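Local coordinates for F5/8 type C domain protein (Clostridium perfringens, PDB 7JRM) that probably binds carbohydrate through a calcium-containing module that helps an O-glycopeptidase recognise mucin glycans, at residues N110-F124 with F146-D158. Residues are numbered along the deposited sequence; the frame is centred on the assembly and turned at random.
Sequences NQIRLLNEDNSVETF and FDTWVGIDRHVAD
A bend at chi3 (-58°) brings the guanidinium of R113 under R154 CB, while bends at chi2 and chi3 of R154 carry its own guanidinium to L115, and the two guanidinium planes end up nearly perpendicular. One face of the R113 guanidinium is covered by R154 CB, 3.7 Å from R113 NH1, so methylene meets cation and the two charged groups stay well apart. R154 crosses R113 at about a right angle, its CG against V121 CG1 and its guanidinium laid with one face over L115 CD1. Arginine suits each place for its own reason: R154 offers an aliphatic shaft to V121 and a flat face to L115, R113 a face for a methylene and N-H groups for two waters.

Strand 112-115 crosses strand 146-152 almost at right angles, 83°. The backbone bonds form in the residues that follow, D153 and R154. R154 N donates to R113 O at 3.0 Å, tilted from the carbonyl plane, and R113 N gives a weak bond of 3.3 Å to D153 OD1. D153 is short enough to serve two segments at once: its OD2 also accepts from H155 N, closing an Asx turn, and from a water that donates to Q111 O and accepts from R113 NH2. A second water lies between R113 NH2 and H155 ND1.

Deeper in, the L114 methyls pack on the backbone of 150-152, CD2 lying 3.5 Å from G151 C; a CB on G151 would crowd that methyl. Farther along strand 146-152, F124 CE2 touches W149 CD1 at 3.7 Å, the rings inclined at 42°, and K187 makes a cation-pi contact with the same tryptophan.

The 112-115/121-124 hairpin thus lies across strand 146-152 of the NPCBM-type beta-sandwich. Its union sets leucine methyls on peptide groups at L114 and is polar along D153, where the nearby arginine and the donated hydrogens would probably stabilise a carboxylate placed close to D217.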
ATOM      1  N   ASN A 110     -38.322  -1.348 -21.923  1.00 21.99           N
ATOM      2  CA  ASN A 110     -37.230  -0.407 -22.099  1.00 20.41           C
ATOM      3  C   ASN A 110     -36.305  -0.436 -20.882  1.00 21.26           C
ATOM      4  O   ASN A 110     -36.563  -1.110 -19.881  1.00 19.62           O
ATOM      5  CB  ASN A 110     -37.770   1.005 -22.314  1.00 24.07           C
ATOM      6  CG  ASN A 110     -38.409   1.182 -23.675  1.00 31.79           C
ATOM      7  OD1 ASN A 110     -37.990   0.568 -24.657  1.00 25.61           O
ATOM      8  ND2 ASN A 110     -39.434   2.023 -23.740  1.00 32.36           N
ATOM      9  N   GLN A 111     -35.212   0.315 -20.980  1.00 21.43           N
ATOM     10  CA  GLN A 111     -34.275   0.410 -19.871  1.00 19.51           C
ATOM     11  C   GLN A 111     -34.921   1.105 -18.679  1.00 15.85           C
ATOM     12  O   GLN A 111     -35.829   1.930 -18.824  1.00 19.42           O
ATOM     13  CB  GLN A 111     -33.016   1.169 -20.292  1.00 17.37           C
ATOM     14  CG  GLN A 111     -32.124   0.425 -21.270  1.00 24.78           C
ATOM     15  CD  GLN A 111     -31.002   1.295 -21.806  1.00 29.68           C
ATOM     16  OE1 GLN A 111     -31.243   2.279 -22.504  1.00 30.10           O
ATOM     17  NE2 GLN A 111     -29.765   0.937 -21.476  1.00 22.51           N
ATOM     18  N   ILE A 112     -34.446   0.759 -17.485  1.00 15.23           N
ATOM     19  CA  ILE A 112     -34.920   1.410 -16.269  1.00 16.26           C
ATOM     20  C   ILE A 112     -34.426   2.850 -16.263  1.00 15.06           C
ATOM     21  O   ILE A 112     -33.216   3.106 -16.285  1.00 15.83           O
ATOM     22  CB  ILE A 112     -34.453   0.651 -15.022  1.00 15.72           C
ATOM     23  CG1 ILE A 112     -35.171  -0.696 -14.928  1.00 13.80           C
ATOM     24  CG2 ILE A 112     -34.692   1.482 -13.773  1.00 16.57           C
ATOM     25  CD1 ILE A 112     -34.553  -1.648 -13.938  1.00 16.09           C
ATOM     26  N   ARG A 113     -35.361   3.797 -16.244  1.00 12.36           N
ATOM     27  CA  ARG A 113     -35.030   5.210 -16.351  1.00 16.65           C
ATOM     28  C   ARG A 113     -35.852   6.005 -15.349  1.00 18.69           C
ATOM     29  O   ARG A 113     -37.080   5.889 -15.317  1.00 16.28           O
ATOM     30  CB  ARG A 113     -35.281   5.728 -17.774  1.00 19.34           C
ATOM     31  CG  ARG A 113     -34.322   5.161 -18.810  1.00 18.22           C
ATOM     32  CD  ARG A 113     -34.745   5.520 -20.226  1.00 23.03           C
ATOM     33  NE  ARG A 113     -36.095   5.058 -20.538  1.00 23.65           N
ATOM     34  CZ  ARG A 113     -37.026   5.810 -21.115  1.00 25.63           C
ATOM     35  NH1 ARG A 113     -36.756   7.065 -21.445  1.00 25.31           N
ATOM     36  NH2 ARG A 113     -38.227   5.308 -21.363  1.00 21.41           N
ATOM     37  N   LEU A 114     -35.170   6.811 -14.538  1.00 16.47           N
ATOM     38  CA  LEU A 114     -35.805   7.665 -13.548  1.00 20.97           C
ATOM     39  C   LEU A 114     -35.347   9.102 -13.755  1.00 19.31           C
ATOM     40  O   LEU A 114     -34.456   9.385 -14.561  1.00 18.75           O
ATOM     41  CB  LEU A 114     -35.489   7.199 -12.120  1.00 14.85           C
ATOM     42  CG  LEU A 114     -36.011   5.815 -11.731  1.00 17.82           C
ATOM     43  CD1 LEU A 114     -35.688   5.509 -10.277  1.00 12.98           C
ATOM     44  CD2 LEU A 114     -37.506   5.717 -11.986  1.00 14.79           C
ATOM     45  N   LEU A 115     -35.963  10.014 -13.010  1.00 20.16           N
ATOM     46  CA  LEU A 115     -35.674  11.437 -13.114  1.00 19.29           C
ATOM     47  C   LEU A 115     -34.748  11.873 -11.985  1.00 20.23           C
ATOM     48  O   LEU A 115     -34.934  11.484 -10.829  1.00 21.83           O
ATOM     49  CB  LEU A 115     -36.966  12.257 -13.077  1.00 20.86           C
ATOM     50  CG  LEU A 115     -36.834  13.765 -13.301  1.00 22.42           C
ATOM     51  CD1 LEU A 115     -36.535  14.066 -14.761  1.00 28.27           C
ATOM     52  CD2 LEU A 115     -38.094  14.486 -12.848  1.00 24.66           C
ATOM     53  N   ASN A 116     -33.750  12.680 -12.331  1.00 22.67           N
ATOM     54  CA  ASN A 116     -32.808  13.208 -11.358  1.00 23.31           C
ATOM     55  C   ASN A 116     -33.291  14.553 -10.822  1.00 25.51           C
ATOM     56  O   ASN A 116     -34.278  15.125 -11.288  1.00 26.23           O
ATOM     57  CB  ASN A 116     -31.418  13.350 -11.979  1.00 23.87           C
ATOM     58  CG  ASN A 116     -30.728  12.015 -12.176  1.00 22.90           C
ATOM     59  OD1 ASN A 116     -30.832  11.121 -11.337  1.00 21.92           O
ATOM     60  ND2 ASN A 116     -30.017  11.874 -13.289  1.00 21.74           N
ATOM     61  N   GLU A 117     -32.569  15.063  -9.819  1.00 28.39           N
ATOM     62  CA  GLU A 117     -32.937  16.340  -9.219  1.00 32.05           C
ATOM     63  C   GLU A 117     -32.772  17.496 -10.199  1.00 32.32           C
ATOM     64  O   GLU A 117     -33.538  18.465 -10.146  1.00 33.20           O
ATOM     65  CB  GLU A 117     -32.106  16.590  -7.961  1.00 33.28           C
ATOM     66  CG  GLU A 117     -32.771  17.515  -6.954  1.00 36.53           C
ATOM     67  CD  GLU A 117     -34.028  16.917  -6.354  1.00 46.29           C
ATOM     68  OE1 GLU A 117     -34.021  15.707  -6.040  1.00 40.45           O
ATOM     69  OE2 GLU A 117     -35.023  17.655  -6.196  1.00 53.70           O
ATOM     70  N   ASP A 118     -31.788  17.415 -11.095  1.00 32.20           N
ATOM     71  CA  ASP A 118     -31.549  18.452 -12.089  1.00 30.50           C
ATOM     72  C   ASP A 118     -32.338  18.227 -13.376  1.00 31.70           C
ATOM     73  O   ASP A 118     -31.961  18.765 -14.424  1.00 31.98           O
ATOM     74  CB  ASP A 118     -30.053  18.556 -12.396  1.00 32.79           C
ATOM     75  CG  ASP A 118     -29.466  17.254 -12.912  1.00 33.91           C
ATOM     76  OD1 ASP A 118     -30.191  16.236 -12.947  1.00 34.10           O
ATOM     77  OD2 ASP A 118     -28.274  17.248 -13.284  1.00 29.89           O
ATOM     78  N   ASN A 119     -33.412  17.438 -13.316  1.00 31.15           N
ATOM     79  CA  ASN A 119     -34.324  17.120 -14.413  1.00 30.40           C
ATOM     80  C   ASN A 119     -33.691  16.252 -15.494  1.00 34.35           C
ATOM     81  O   ASN A 119     -34.358  15.956 -16.493  1.00 32.13           O
ATOM     82  CB  ASN A 119     -34.917  18.376 -15.069  1.00 33.03           C
ATOM     83  CG  ASN A 119     -36.382  18.567 -14.735  1.00 40.37           C
ATOM     84  OD1 ASN A 119     -36.841  18.177 -13.661  1.00 42.12           O
ATOM     85  ND2 ASN A 119     -37.126  19.167 -15.657  1.00 42.89           N
ATOM     86  N   SER A 120     -32.438  15.835 -15.340  1.00 34.38           N
ATOM     87  CA  SER A 120     -31.870  14.872 -16.267  1.00 31.50           C
ATOM     88  C   SER A 120     -32.385  13.473 -15.942  1.00 26.95           C
ATOM     89  O   SER A 120     -32.912  13.213 -14.858  1.00 25.39           O
ATOM     90  CB  SER A 120     -30.341  14.901 -16.217  1.00 25.87           C
ATOM     91  OG  SER A 120     -29.860  14.491 -14.950  1.00 30.79           O
ATOM     92  N   VAL A 121     -32.227  12.567 -16.902  1.00 27.50           N
ATOM     93  CA  VAL A 121     -32.722  11.200 -16.782  1.00 21.95           C
ATOM     94  C   VAL A 121     -31.569  10.293 -16.378  1.00 22.07           C
ATOM     95  O   VAL A 121     -30.491  10.340 -16.983  1.00 23.41           O
ATOM     96  CB  VAL A 121     -33.365  10.723 -18.096  1.00 23.90           C
ATOM     97  CG1 VAL A 121     -33.685   9.236 -18.026  1.00 21.51           C
ATOM     98  CG2 VAL A 121     -34.620  11.529 -18.395  1.00 22.95           C
ATOM     99  N   GLU A 122     -31.793   9.473 -15.355  1.00 22.14           N
ATOM    100  CA  GLU A 122     -30.812   8.498 -14.899  1.00 20.79           C
ATOM    101  C   GLU A 122     -31.198   7.123 -15.431  1.00 20.12           C
ATOM    102  O   GLU A 122     -32.295   6.629 -15.148  1.00 18.56           O
ATOM    103  CB  GLU A 122     -30.725   8.479 -13.373  1.00 17.79           C
ATOM    104  CG  GLU A 122     -29.568   7.658 -12.832  1.00 18.95           C
ATOM    105  CD  GLU A 122     -28.249   8.398 -12.892  1.00 22.23           C
ATOM    106  OE1 GLU A 122     -28.267   9.639 -13.037  1.00 19.19           O
ATOM    107  OE2 GLU A 122     -27.191   7.740 -12.801  1.00 21.68           O
ATOM    108  N   THR A 123     -30.301   6.512 -16.198  1.00 17.78           N
ATOM    109  CA  THR A 123     -30.527   5.197 -16.781  1.00 16.03           C
ATOM    110  C   THR A 123     -29.786   4.147 -15.964  1.00 18.37           C
ATOM    111  O   THR A 123     -28.577   4.268 -15.740  1.00 20.72           O
ATOM    112  CB  THR A 123     -30.064   5.155 -18.239  1.00 20.67           C
ATOM    113  OG1 THR A 123     -30.578   6.297 -18.938  1.00 20.49           O
ATOM    114  CG2 THR A 123     -30.557   3.888 -18.917  1.00 22.60           C
ATOM    115  N   PHE A 124     -30.511   3.123 -15.522  1.00 14.82           N
ATOM    116  CA  PHE A 124     -29.955   2.067 -14.688  1.00 14.51           C
ATOM    117  C   PHE A 124     -29.851   0.771 -15.479  1.00 19.91           C
ATOM    118  O   PHE A 124     -30.737   0.445 -16.276  1.00 22.94           O
ATOM    119  CB  PHE A 124     -30.814   1.832 -13.442  1.00 17.15           C
ATOM    120  CG  PHE A 124     -30.886   3.013 -12.519  1.00 16.15           C
ATOM    121  CD1 PHE A 124     -31.793   4.033 -12.747  1.00 16.02           C
ATOM    122  CD2 PHE A 124     -30.051   3.097 -11.416  1.00 16.80           C
ATOM    123  CE1 PHE A 124     -31.863   5.119 -11.894  1.00 15.18           C
ATOM    124  CE2 PHE A 124     -30.116   4.180 -10.561  1.00 17.61           C
ATOM    125  CZ  PHE A 124     -31.023   5.191 -10.799  1.00 16.10           C
ATOM    126  N   PHE A 146     -30.952  -2.901   2.959  1.00 13.19           N
ATOM    127  CA  PHE A 146     -31.595  -2.834   1.655  1.00 10.84           C
ATOM    128  C   PHE A 146     -31.528  -1.404   1.138  1.00 15.25           C
ATOM    129  O   PHE A 146     -31.941  -0.470   1.831  1.00 13.48           O
ATOM    130  CB  PHE A 146     -33.049  -3.302   1.721  1.00 12.78           C
ATOM    131  CG  PHE A 146     -33.817  -3.049   0.456  1.00 12.90           C
ATOM    132  CD1 PHE A 146     -33.510  -3.742  -0.705  1.00 13.78           C
ATOM    133  CD2 PHE A 146     -34.835  -2.112   0.422  1.00 13.08           C
ATOM    134  CE1 PHE A 146     -34.210  -3.508  -1.874  1.00 13.65           C
ATOM    135  CE2 PHE A 146     -35.541  -1.876  -0.743  1.00 15.43           C
ATOM    136  CZ  PHE A 146     -35.226  -2.574  -1.894  1.00 14.40           C
ATOM    137  N   ASP A 147     -31.013  -1.240  -0.079  1.00 13.74           N
ATOM    138  CA  ASP A 147     -30.798   0.069  -0.680  1.00 11.68           C
ATOM    139  C   ASP A 147     -31.384   0.075  -2.084  1.00 14.31           C
ATOM    140  O   ASP A 147     -31.205  -0.884  -2.840  1.00 11.79           O
ATOM    141  CB  ASP A 147     -29.301   0.407  -0.723  1.00 15.72           C
ATOM    142  CG  ASP A 147     -29.035   1.857  -1.069  1.00 16.79           C
ATOM    143  OD1 ASP A 147     -30.003   2.643  -1.144  1.00 18.62           O
ATOM    144  OD2 ASP A 147     -27.852   2.211  -1.257  1.00 17.04           O
ATOM    145  N   THR A 148     -32.081   1.156  -2.432  1.00 13.92           N
ATOM    146  CA  THR A 148     -32.748   1.220  -3.724  1.00 12.98           C
ATOM    147  C   THR A 148     -33.085   2.664  -4.073  1.00 16.37           C
ATOM    148  O   THR A 148     -33.248   3.510  -3.191  1.00 15.23           O
ATOM    149  CB  THR A 148     -34.028   0.373  -3.738  1.00 12.19           C
ATOM    150  OG1 THR A 148     -34.570   0.338  -5.064  1.00  9.72           O
ATOM    151  CG2 THR A 148     -35.069   0.956  -2.790  1.00 11.47           C
ATOM    152  N   TRP A 149     -33.170   2.926  -5.374  1.00 14.83           N
ATOM    153  CA  TRP A 149     -33.795   4.125  -5.908  1.00 12.44           C
ATOM    154  C   TRP A 149     -35.202   3.776  -6.377  1.00 13.08           C
ATOM    155  O   TRP A 149     -35.454   2.671  -6.863  1.00 11.88           O
ATOM    156  CB  TRP A 149     -32.992   4.704  -7.076  1.00 12.68           C
ATOM    157  CG  TRP A 149     -31.670   5.309  -6.699  1.00 16.75           C
ATOM    158  CD1 TRP A 149     -30.435   4.768  -6.904  1.00 20.42           C
ATOM    159  CD2 TRP A 149     -31.452   6.580  -6.073  1.00 16.95           C
ATOM    160  NE1 TRP A 149     -29.461   5.617  -6.438  1.00 19.61           N
ATOM    161  CE2 TRP A 149     -30.059   6.738  -5.923  1.00 19.99           C
ATOM    162  CE3 TRP A 149     -32.298   7.597  -5.621  1.00 18.16           C
ATOM    163  CZ2 TRP A 149     -29.493   7.870  -5.340  1.00 22.80           C
ATOM    164  CZ3 TRP A 149     -31.734   8.722  -5.043  1.00 21.58           C
ATOM    165  CH2 TRP A 149     -30.346   8.849  -4.907  1.00 20.40           C
ATOM    166  N   VAL A 150     -36.125   4.724  -6.223  1.00 11.19           N
ATOM    167  CA  VAL A 150     -37.513   4.514  -6.615  1.00 12.09           C
ATOM    168  C   VAL A 150     -38.012   5.734  -7.376  1.00 12.06           C
ATOM    169  O   VAL A 150     -37.514   6.850  -7.196  1.00 11.70           O
ATOM    170  CB  VAL A 150     -38.425   4.223  -5.403  1.00 12.66           C
ATOM    171  CG1 VAL A 150     -38.069   2.882  -4.777  1.00 11.33           C
ATOM    172  CG2 VAL A 150     -38.332   5.344  -4.380  1.00 13.38           C
ATOM    173  N   GLY A 151     -39.002   5.513  -8.229  1.00 12.84           N
ATOM    174  CA  GLY A 151     -39.579   6.596  -8.997  1.00 11.95           C
ATOM    175  C   GLY A 151     -40.443   6.063 -10.118  1.00 16.55           C
ATOM    176  O   GLY A 151     -40.531   4.854 -10.353  1.00 14.45           O
ATOM    177  N   ILE A 152     -41.086   7.000 -10.806  1.00 15.47           N
ATOM    178  CA  ILE A 152     -41.907   6.675 -11.966  1.00 17.54           C
ATOM    179  C   ILE A 152     -40.998   6.482 -13.172  1.00 16.91           C
ATOM    180  O   ILE A 152     -40.136   7.325 -13.455  1.00 21.61           O
ATOM    181  CB  ILE A 152     -42.946   7.778 -12.222  1.00 14.07           C
ATOM    182  CG1 ILE A 152     -43.944   7.858 -11.063  1.00 16.39           C
ATOM    183  CG2 ILE A 152     -43.671   7.541 -13.539  1.00 16.94           C
ATOM    184  CD1 ILE A 152     -45.052   6.832 -11.136  1.00 16.74           C
ATOM    185  N   ASP A 153     -41.178   5.369 -13.882  1.00 17.30           N
ATOM    186  CA  ASP A 153     -40.371   5.101 -15.064  1.00 18.98           C
ATOM    187  C   ASP A 153     -40.620   6.163 -16.127  1.00 19.54           C
ATOM    188  O   ASP A 153     -41.741   6.652 -16.292  1.00 20.92           O
ATOM    189  CB  ASP A 153     -40.683   3.709 -15.617  1.00 17.96           C
ATOM    190  CG  ASP A 153     -39.758   3.311 -16.752  1.00 18.55           C
ATOM    191  OD1 ASP A 153     -38.567   3.045 -16.493  1.00 16.10           O
ATOM    192  OD2 ASP A 153     -40.224   3.260 -17.909  1.00 19.30           O
ATOM    193  N   ARG A 154     -39.559   6.521 -16.854  1.00 17.58           N
ATOM    194  CA  ARG A 154     -39.629   7.619 -17.810  1.00 23.29           C
ATOM    195  C   ARG A 154     -40.416   7.273 -19.067  1.00 16.54           C
ATOM    196  O   ARG A 154     -40.687   8.174 -19.868  1.00 24.35           O
ATOM    197  CB  ARG A 154     -38.216   8.067 -18.194  1.00 20.07           C
ATOM    198  CG  ARG A 154     -37.455   8.756 -17.070  1.00 17.16           C
ATOM    199  CD  ARG A 154     -38.340   9.750 -16.331  1.00 19.69           C
ATOM    200  NE  ARG A 154     -38.675  10.909 -17.154  1.00 18.01           N
ATOM    201  CZ  ARG A 154     -39.352  11.965 -16.716  1.00 20.37           C
ATOM    202  NH1 ARG A 154     -39.614  12.976 -17.533  1.00 23.99           N
ATOM    203  NH2 ARG A 154     -39.768  12.011 -15.457  1.00 26.77           N
ATOM    204  N   HIS A 155     -40.790   6.006 -19.263  1.00 21.62           N
ATOM    205  CA  HIS A 155     -41.556   5.634 -20.446  1.00 22.32           C
ATOM    206  C   HIS A 155     -42.948   6.257 -20.455  1.00 25.88           C
ATOM    207  O   HIS A 155     -43.540   6.404 -21.530  1.00 22.15           O
ATOM    208  CB  HIS A 155     -41.661   4.109 -20.544  1.00 21.28           C
ATOM    209  CG  HIS A 155     -42.541   3.628 -21.655  1.00 20.70           C
ATOM    210  ND1 HIS A 155     -42.093   3.485 -22.951  1.00 25.64           N
ATOM    211  CD2 HIS A 155     -43.842   3.253 -21.663  1.00 22.90           C
ATOM    212  CE1 HIS A 155     -43.081   3.046 -23.710  1.00 24.07           C
ATOM    213  NE2 HIS A 155     -44.153   2.897 -22.952  1.00 26.57           N
ATOM    214  N   VAL A 156     -43.474   6.636 -19.292  1.00 19.67           N
ATOM    215  CA  VAL A 156     -44.808   7.217 -19.203  1.00 17.85           C
ATOM    216  C   VAL A 156     -44.706   8.704 -18.896  1.00 17.29           C
ATOM    217  O   VAL A 156     -45.581   9.276 -18.235  1.00 22.17           O
ATOM    218  CB  VAL A 156     -45.659   6.492 -18.143  1.00 17.58           C
ATOM    219  CG1 VAL A 156     -45.961   5.070 -18.589  1.00 15.31           C
ATOM    220  CG2 VAL A 156     -44.948   6.492 -16.798  1.00 14.94           C
ATOM    221  N   ALA A 157     -43.641   9.346 -19.384  1.00 22.62           N
ATOM    222  CA  ALA A 157     -43.435  10.770 -19.141  1.00 27.20           C
ATOM    223  C   ALA A 157     -44.495  11.647 -19.794  1.00 25.33           C
ATOM    224  O   ALA A 157     -44.578  12.834 -19.462  1.00 24.97           O
ATOM    225  CB  ALA A 157     -42.049  11.191 -19.630  1.00 24.54           C
ATOM    226  N   ASP A 158     -45.302  11.100 -20.704  1.00 23.95           N
ATOM    227  CA  ASP A 158     -46.343  11.856 -21.387  1.00 25.70           C
ATOM    228  C   ASP A 158     -47.747  11.465 -20.938  1.00 31.88           C
ATOM    229  O   ASP A 158     -48.726  11.897 -21.554  1.00 27.82           O
ATOM    230  CB  ASP A 158     -46.213  11.680 -22.902  1.00 29.16           C
ATOM    231  CG  ASP A 158     -46.088  10.221 -23.315  1.00 36.99           C
ATOM    232  OD1 ASP A 158     -45.624   9.961 -24.445  1.00 44.91           O
ATOM    233  OD2 ASP A 158     -46.451   9.333 -22.514  1.00 36.35           O
TER
HETATM  234  O   HOH W   1     -38.320   2.977 -19.695  1.00 16.88           O
HETATM  235  O   HOH W   2     -39.872   5.745 -23.572  1.00 23.73           O
HETATM  236  O   HOH W   3     -38.133   9.233 -11.448  1.00 20.15           O